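Local coordinates for nucleoporin NUP82 (Saccharomyces cerevisiae, PDB 3PBP), which serves as a structural component of the nuclear pore complex, its N-terminal domain, the part present here, containing the region that interacts with NUP116, at residues K135-S140 and F267-I272. The protein carries 1 engineered substitution. Residues are numbered along the deposited sequence; the frame is centred on the assembly and turned at random.
Sequences KSYRDS and FGKVDI
The aliphatic chain of Lys269 lies over one face of the Tyr137 ring. Lys269 CD sits over the ring centre, 3.7 Å from the Tyr137 centroid and 6° off the ring normal, a CH-pi contact. Lys269 CB comes in over the CD1 side, 4.0 Å from Tyr137 CD1. Beyond CG the lysine is extended, and this carries NZ past the middle of the ring toward CE2. The ammonium is therefore off-centre: Lys269 NZ is 4.6 Å from the Tyr137 centroid and 28° off the normal, a cation-pi contact. Lys269 CD and Arg138 CG lie on opposite faces of the ring, the latter toward its rim. CG of Tyr137 is anti to the backbone N (chi1 178°), which sends the ring out toward the 267-272 segment. At its far end Tyr137 OH meets the edge of the Phe267 ring, 3.4 Å from Phe267 CD2 and near that ring's plane. With an alanine in place of Tyr137, the Lys269 chain would probably lose its aromatic platform and the Phe267 edge its contact with the hydroxyl. Tyr137 O accepts from both Ser140 OG (2.9 Å) and Ser140 N, which helps fix the turn. Val215 is hydrogen-bonded to Tyr137 backbone to backbone, and the side chains of Tyr137 and Lys269 touch it. Gly268 and Lys269 both face Asn264 in a G1 beta bulge at the start of strand 269-271. The contact joins the loop between the first two strands of a beta-propeller blade, 127-132 and 141-146, to the small antiparallel sheet of 215-217 and 269-271.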
loop_
_atom_site.group_PDB
_atom_site.type_symbol
_atom_site.label_atom_id
_atom_site.label_comp_id
_atom_site.label_asym_id
_atom_site.label_seq_id
_atom_site.Cartn_x
_atom_site.Cartn_y
_atom_site.Cartn_z
ATOM N N LYS A 135 -11.693 7.647 3.486
ATOM C CA LYS A 135 -13.129 7.681 3.284
ATOM C C LYS A 135 -13.986 6.872 4.251
ATOM O O LYS A 135 -14.939 6.198 3.859
ATOM C CB LYS A 135 -13.444 7.297 1.846
ATOM C CG LYS A 135 -13.231 8.416 0.860
ATOM C CD LYS A 135 -13.778 8.006 -0.485
ATOM C CE LYS A 135 -14.046 9.199 -1.382
ATOM N NZ LYS A 135 -14.635 8.743 -2.696
ATOM N N SER A 136 -13.651 6.943 5.527
ATOM C CA SER A 136 -14.430 6.243 6.526
ATOM C C SER A 136 -15.355 7.273 7.156
ATOM O O SER A 136 -14.970 8.416 7.401
ATOM C CB SER A 136 -13.513 5.616 7.582
ATOM O OG SER A 136 -12.517 6.540 7.997
ATOM N N TYR A 137 -16.593 6.876 7.382
ATOM C CA TYR A 137 -17.562 7.762 8.005
ATOM C C TYR A 137 -17.064 8.110 9.421
ATOM O O TYR A 137 -16.653 7.236 10.189
ATOM C CB TYR A 137 -18.920 7.062 8.055
ATOM C CG TYR A 137 -20.007 7.853 8.727
ATOM C CD1 TYR A 137 -20.485 9.038 8.173
ATOM C CD2 TYR A 137 -20.560 7.416 9.928
ATOM C CE1 TYR A 137 -21.485 9.765 8.802
ATOM C CE2 TYR A 137 -21.560 8.136 10.563
ATOM C CZ TYR A 137 -22.016 9.305 9.997
ATOM O OH TYR A 137 -23.004 10.008 10.644
ATOM N N ARG A 138 -17.085 9.392 9.753
ATOM C CA ARG A 138 -16.618 9.848 11.053
ATOM C C ARG A 138 -15.165 9.457 11.346
ATOM O O ARG A 138 -14.789 9.297 12.505
ATOM C CB ARG A 138 -17.526 9.314 12.161
ATOM C CG ARG A 138 -18.966 9.776 12.046
ATOM C CD ARG A 138 -19.535 10.145 13.402
ATOM N NE ARG A 138 -19.682 8.994 14.288
ATOM C CZ ARG A 138 -19.407 9.015 15.591
ATOM N NH1 ARG A 138 -18.960 10.135 16.163
ATOM N NH2 ARG A 138 -19.576 7.916 16.325
ATOM N N ASP A 139 -14.353 9.309 10.298
ATOM C CA ASP A 139 -12.935 8.959 10.434
ATOM C C ASP A 139 -12.712 7.765 11.340
ATOM O O ASP A 139 -11.669 7.671 11.985
ATOM C CB ASP A 139 -12.152 10.139 11.006
ATOM C CG ASP A 139 -12.176 11.354 10.100
ATOM O OD1 ASP A 139 -11.700 11.246 8.949
ATOM O OD2 ASP A 139 -12.664 12.419 10.531
ATOM N N SER A 140 -13.678 6.850 11.364
ATOM C CA SER A 140 -13.639 5.672 12.230
ATOM C C SER A 140 -12.734 4.517 11.849
ATOM O O SER A 140 -12.794 3.464 12.488
ATOM C CB SER A 140 -15.052 5.117 12.405
ATOM O OG SER A 140 -15.597 4.764 11.146
ATOM N N PHE A 267 -26.534 11.116 4.541
ATOM C CA PHE A 267 -25.278 11.100 5.282
ATOM C C PHE A 267 -24.118 10.870 4.337
ATOM O O PHE A 267 -22.959 10.988 4.730
ATOM C CB PHE A 267 -25.288 10.015 6.348
ATOM C CG PHE A 267 -26.185 10.328 7.491
ATOM C CD1 PHE A 267 -27.568 10.243 7.344
ATOM C CD2 PHE A 267 -25.656 10.753 8.711
ATOM C CE1 PHE A 267 -28.417 10.575 8.401
ATOM C CE2 PHE A 267 -26.494 11.089 9.778
ATOM C CZ PHE A 267 -27.877 11.001 9.624
ATOM N N GLY A 268 -24.450 10.550 3.089
ATOM C CA GLY A 268 -23.440 10.300 2.083
ATOM C C GLY A 268 -22.515 9.199 2.533
ATOM O O GLY A 268 -21.298 9.315 2.414
ATOM N N LYS A 269 -23.097 8.125 3.055
ATOM C CA LYS A 269 -22.317 7.003 3.537
ATOM C C LYS A 269 -23.027 5.716 3.166
ATOM O O LYS A 269 -24.167 5.747 2.719
ATOM C CB LYS A 269 -22.176 7.084 5.055
ATOM C CG LYS A 269 -23.498 6.974 5.777
ATOM C CD LYS A 269 -23.327 6.625 7.232
ATOM C CE LYS A 269 -24.618 6.057 7.794
ATOM N NZ LYS A 269 -24.395 5.440 9.131
ATOM N N VAL A 270 -22.340 4.592 3.351
ATOM C CA VAL A 270 -22.896 3.273 3.053
ATOM C C VAL A 270 -22.136 2.233 3.866
ATOM O O VAL A 270 -20.922 2.327 4.010
ATOM C CB VAL A 270 -22.798 2.942 1.541
ATOM C CG1 VAL A 270 -21.354 2.965 1.078
ATOM C CG2 VAL A 270 -23.420 1.593 1.275
ATOM N N ASP A 271 -22.854 1.260 4.421
ATOM C CA ASP A 271 -22.223 0.210 5.222
ATOM C C ASP A 271 -21.608 -0.847 4.335
ATOM O O ASP A 271 -22.149 -1.170 3.277
ATOM C CB ASP A 271 -23.235 -0.461 6.141
ATOM C CG ASP A 271 -23.751 0.473 7.207
ATOM O OD1 ASP A 271 -22.908 1.077 7.897
ATOM O OD2 ASP A 271 -24.991 0.601 7.361
ATOM N N ILE A 272 -20.482 -1.398 4.773
ATOM C CA ILE A 272 -19.807 -2.425 4.002
ATOM C C ILE A 272 -19.515 -3.653 4.840
ATOM O O ILE A 272 -18.740 -3.595 5.791
ATOM C CB ILE A 272 -18.528 -1.858 3.388
ATOM C CG1 ILE A 272 -18.924 -0.757 2.389
ATOM C CG2 ILE A 272 -17.710 -2.974 2.754
ATOM C CD1 ILE A 272 -17.802 -0.187 1.588
#